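Local coordinates for protein 2-hydroxyisobutanoyl-CoA mutase large subunit (Aquincola tertiaricarbonis, PDB 4R3U) that interconverts 2-hydroxyisobutyryl-CoA and (S)-3-hydroxybutyryl-CoA together with a small cobalamin-binding subunit, as the large, substrate-binding subunit of the mutase, at residues 95-100 with 121-126. Sequence-based numbering, arbitrary orientation.
Sequences TWTMRQ and GQTGIS. With 3KK (S-{(3R,5R,9R)-1-[(2R,3S,4R,5R)-5-(6-amino-9H-purin-9-yl)-4-hydroxy-3-(phosphonooxy)tetrahydrofuran-2-yl]-3,5,9-trihydroxy-8,8-dimethyl-3,5-dioxido-10,14-dioxo-2,4,6-trioxa-11,15-diaza-3lambda~5~,5lambda~5~-diphosphaheptadecan-17-yl} 2-hydroxy-2-methylpropanethioate), chain F.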
loop_
_atom_site.group_PDB
_atom_site.type_symbol
_atom_site.label_atom_id
_atom_site.label_comp_id
_atom_site.label_asym_id
_atom_site.label_seq_id
_atom_site.Cartn_x
_atom_site.Cartn_y
_atom_site.Cartn_z
ATOM N N THR A 95 2.641 -16.641 10.667
ATOM C CA THR A 95 2.019 -15.480 10.013
ATOM C C THR A 95 0.561 -15.321 10.491
ATOM O O THR A 95 -0.085 -16.315 10.815
ATOM C CB THR A 95 2.003 -15.703 8.468
ATOM O OG1 THR A 95 3.315 -15.998 8.019
ATOM C CG2 THR A 95 1.490 -14.493 7.687
ATOM N N TRP A 96 0.011 -14.110 10.431
ATOM C CA TRP A 96 -1.411 -13.909 10.723
ATOM C C TRP A 96 -2.229 -14.801 9.753
ATOM O O TRP A 96 -1.747 -15.143 8.670
ATOM C CB TRP A 96 -1.800 -12.403 10.553
ATOM C CG TRP A 96 -1.560 -11.856 9.179
ATOM C CD1 TRP A 96 -2.440 -11.847 8.135
ATOM C CD2 TRP A 96 -0.316 -11.346 8.668
ATOM N NE1 TRP A 96 -1.830 -11.336 7.005
ATOM C CE2 TRP A 96 -0.525 -11.020 7.305
ATOM C CE3 TRP A 96 0.945 -11.081 9.247
ATOM C CZ2 TRP A 96 0.491 -10.475 6.495
ATOM C CZ3 TRP A 96 1.949 -10.523 8.446
ATOM C CH2 TRP A 96 1.717 -10.222 7.091
ATOM N N THR A 97 -3.443 -15.174 10.136
ATOM C CA THR A 97 -4.305 -15.953 9.270
ATOM C C THR A 97 -4.830 -15.008 8.177
ATOM O O THR A 97 -5.285 -13.893 8.462
ATOM C CB THR A 97 -5.450 -16.607 10.065
ATOM O OG1 THR A 97 -4.936 -17.283 11.215
ATOM C CG2 THR A 97 -6.203 -17.633 9.254
ATOM N N MET A 98 -4.691 -15.433 6.923
ATOM C CA MET A 98 -5.207 -14.713 5.777
ATOM C C MET A 98 -6.558 -15.396 5.597
ATOM O O MET A 98 -6.656 -16.541 5.114
ATOM C CB MET A 98 -4.273 -14.868 4.576
ATOM C CG MET A 98 -2.860 -14.437 4.924
ATOM S SD MET A 98 -1.774 -14.317 3.518
ATOM C CE MET A 98 -0.251 -13.868 4.345
ATOM N N ARG A 99 -7.568 -14.749 6.197
ATOM C CA ARG A 99 -8.926 -15.259 6.326
ATOM C C ARG A 99 -9.954 -14.293 5.691
ATOM O O ARG A 99 -10.411 -13.323 6.319
ATOM C CB ARG A 99 -9.200 -15.492 7.810
ATOM C CG ARG A 99 -10.514 -16.179 8.094
ATOM C CD ARG A 99 -10.908 -16.081 9.550
ATOM N NE ARG A 99 -9.868 -16.565 10.460
ATOM C CZ ARG A 99 -9.638 -17.844 10.730
ATOM N NH1 ARG A 99 -10.358 -18.793 10.148
ATOM N NH2 ARG A 99 -8.679 -18.184 11.572
ATOM N N GLN A 100 -10.306 -14.596 4.419
ATOM C CA GLN A 100 -11.231 -13.845 3.585
ATOM C C GLN A 100 -12.679 -14.302 3.735
ATOM O O GLN A 100 -12.962 -15.510 3.684
ATOM C CB GLN A 100 -10.805 -13.936 2.108
ATOM C CG GLN A 100 -9.455 -13.323 1.803
ATOM C CD GLN A 100 -9.375 -11.856 2.104
ATOM O OE1 GLN A 100 -8.652 -11.432 3.004
ATOM N NE2 GLN A 100 -10.089 -11.047 1.342
ATOM N N GLY A 121 -4.394 -19.069 -1.548
ATOM C CA GLY A 121 -3.495 -18.884 -0.414
ATOM C C GLY A 121 -4.117 -18.492 0.909
ATOM O O GLY A 121 -3.378 -18.136 1.832
ATOM N N GLN A 122 -5.460 -18.534 1.022
ATOM C CA GLN A 122 -6.079 -18.246 2.303
ATOM C C GLN A 122 -5.786 -19.460 3.240
ATOM O O GLN A 122 -5.773 -20.612 2.788
ATOM C CB GLN A 122 -7.576 -17.962 2.159
ATOM C CG GLN A 122 -8.519 -19.054 2.718
ATOM C CD GLN A 122 -9.926 -18.556 2.799
ATOM O OE1 GLN A 122 -10.189 -17.345 3.037
ATOM N NE2 GLN A 122 -10.858 -19.478 2.620
ATOM N N THR A 123 -5.500 -19.155 4.524
ATOM C CA THR A 123 -5.083 -20.066 5.590
ATOM C C THR A 123 -6.134 -20.271 6.690
ATOM O O THR A 123 -5.920 -21.036 7.632
ATOM C CB THR A 123 -3.679 -19.633 6.091
ATOM O OG1 THR A 123 -3.739 -18.290 6.578
ATOM C CG2 THR A 123 -2.606 -19.713 4.975
ATOM N N GLY A 124 -7.274 -19.611 6.537
ATOM C CA GLY A 124 -8.422 -19.706 7.435
ATOM C C GLY A 124 -9.711 -19.429 6.698
ATOM O O GLY A 124 -9.718 -18.624 5.780
ATOM N N ILE A 125 -10.800 -20.090 7.083
ATOM C CA ILE A 125 -12.114 -19.888 6.473
ATOM C C ILE A 125 -12.942 -18.839 7.256
ATOM O O ILE A 125 -12.974 -18.878 8.479
ATOM C CB ILE A 125 -12.846 -21.251 6.319
ATOM C CG1 ILE A 125 -12.357 -21.980 5.053
ATOM C CG2 ILE A 125 -14.388 -21.140 6.363
ATOM C CD1 ILE A 125 -12.363 -23.471 5.199
ATOM N N SER A 126 -13.591 -17.909 6.538
ATOM C CA SER A 126 -14.508 -16.933 7.113
ATOM C C SER A 126 -15.823 -17.067 6.355
ATOM O O SER A 126 -15.821 -17.186 5.132
ATOM C CB SER A 126 -13.959 -15.505 7.036
ATOM O OG SER A 126 -14.895 -14.541 7.505
HETATM C C4 3KK F . -20.383 -8.448 8.688
HETATM C C3 3KK F . -18.885 -8.526 8.411
HETATM C C2 3KK F . -18.309 -7.125 8.217
HETATM O O3 3KK F . -18.713 -9.267 7.215
HETATM C C1 3KK F . -18.117 -9.232 9.536
HETATM O O1 3KK F . -18.367 -9.040 10.729
HETATM S S1P 3KK F . -16.865 -10.320 8.943
HETATM C C2P 3KK F . -16.175 -11.030 10.465
HETATM C C3P 3KK F . -15.282 -12.199 10.134
HETATM N N4P 3KK F . -14.681 -12.670 11.375
HETATM C C5P 3KK F . -13.532 -13.352 11.396
HETATM O O5P 3KK F . -12.883 -13.660 10.391
HETATM C C6P 3KK F . -13.085 -13.724 12.814
HETATM C C7P 3KK F . -11.850 -14.612 12.816
HETATM N N8P 3KK F . -11.406 -14.858 14.193
HETATM C C9P 3KK F . -10.457 -15.767 14.464
HETATM O O9P 3KK F . -9.932 -16.458 13.590
HETATM C CAP 3KK F . -10.132 -15.989 15.971
HETATM O OAP 3KK F . -11.311 -15.894 16.799
HETATM C CBP 3KK F . -8.883 -15.231 16.535
HETATM C CDP 3KK F . -8.563 -15.734 17.951
HETATM C CEP 3KK F . -9.128 -13.721 16.618
HETATM C CCP 3KK F . -7.628 -15.503 15.678
HETATM O O6A 3KK F . -7.471 -16.925 15.532
HETATM P P2A 3KK F . -6.577 -17.629 14.431
HETATM O O4A 3KK F . -6.779 -16.971 13.131
HETATM O O5A 3KK F . -6.819 -19.088 14.535
HETATM O O3A 3KK F . -5.094 -17.232 14.959
HETATM P P1A 3KK F . -4.354 -17.738 16.335
HETATM O O1A 3KK F . -5.311 -18.286 17.333
HETATM O O2A 3KK F . -3.448 -16.657 16.759
HETATM O O5B 3KK F . -3.456 -18.914 15.655
HETATM C C5B 3KK F . -3.889 -20.288 15.541
HETATM C C4B 3KK F . -2.944 -21.207 16.337
HETATM O O4B 3KK F . -1.540 -20.909 16.066
HETATM C C3B 3KK F . -3.145 -21.036 17.839
HETATM O O3B 3KK F . -2.998 -22.335 18.461
HETATM P P3B 3KK F . -4.225 -23.141 19.136
HETATM O O8A 3KK F . -4.674 -22.210 20.195
HETATM O O7A 3KK F . -5.153 -23.343 18.004
HETATM O O9A 3KK F . -3.551 -24.374 19.611
HETATM C C2B 3KK F . -2.011 -20.110 18.243
HETATM O O2B 3KK F . -1.646 -20.278 19.618
HETATM C C1B 3KK F . -0.900 -20.543 17.308
HETATM N N9A 3KK F . 0.078 -19.446 17.038
HETATM C C8A 3KK F . -0.119 -18.283 16.421
HETATM N N7A 3KK F . 1.031 -17.616 16.413
HETATM C C5A 3KK F . 1.961 -18.375 17.005
HETATM C C4A 3KK F . 1.361 -19.521 17.388
HETATM N N3A 3KK F . 2.053 -20.503 18.023
HETATM C C2A 3KK F . 3.434 -20.350 18.283
HETATM N N1A 3KK F . 4.023 -19.127 17.858
HETATM C C6A 3KK F . 3.274 -18.181 17.252
HETATM N N6A 3KK F . 3.814 -17.028 16.853
HETATM O O HOH W 1 -1.440 -17.393 7.159
HETATM O O HOH W 2 -13.525 -18.048 3.593
#
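Arg99 lays its guanidinium over the backbone of Gly124, with Arg99 NH1 3.5 Å from Gly124 CA. O9P of the bound acyl-CoA lies over the opposite face. Arg99 CG stands anti to the backbone N (chi1 -173°), which sets it against Gly124 O and, at 3.7 Å, Ser126 CB. Arg99 NH1 donates to Ile125 O at 3.1 Å; the acceptor is close to the guanidinium plane, but NH1 sits above the carbonyl plane. Arg99 NH2 reaches the phosphate oxygen O4A of the ligand at 2.7 Å, and Ser174 and Ser375 hold further N-H groups. Thr97 CG2 also packs against Gly124. An alanine in place of Arg99 would probably leave phosphate oxygen O4A without the Arg99 charge and Ile125 O without this donor.

Thr123 pairs twice with Met98: Thr123 OG1 accepts from Met98 N at 3.0 Å, and Thr123 N donates to Met98 O at 2.9 Å. Gln122 OE1 takes Gln100 N at 3.1 Å, nearly along the C=O axis. Water 2 bridges Gln100 O and Ser126 N, and Gln122 NE2 also donates to it.

The segments lie on neighbouring parallel strands of the TIM barrel, 97-102 and 125-128, a beta-alpha-beta unit joined through helix 107-119. Main-chain bonds, polar side chains and water thus tie the strand starts together, while Arg99 couples them to the CoA diphosphate, whose negative charge it would partly offset.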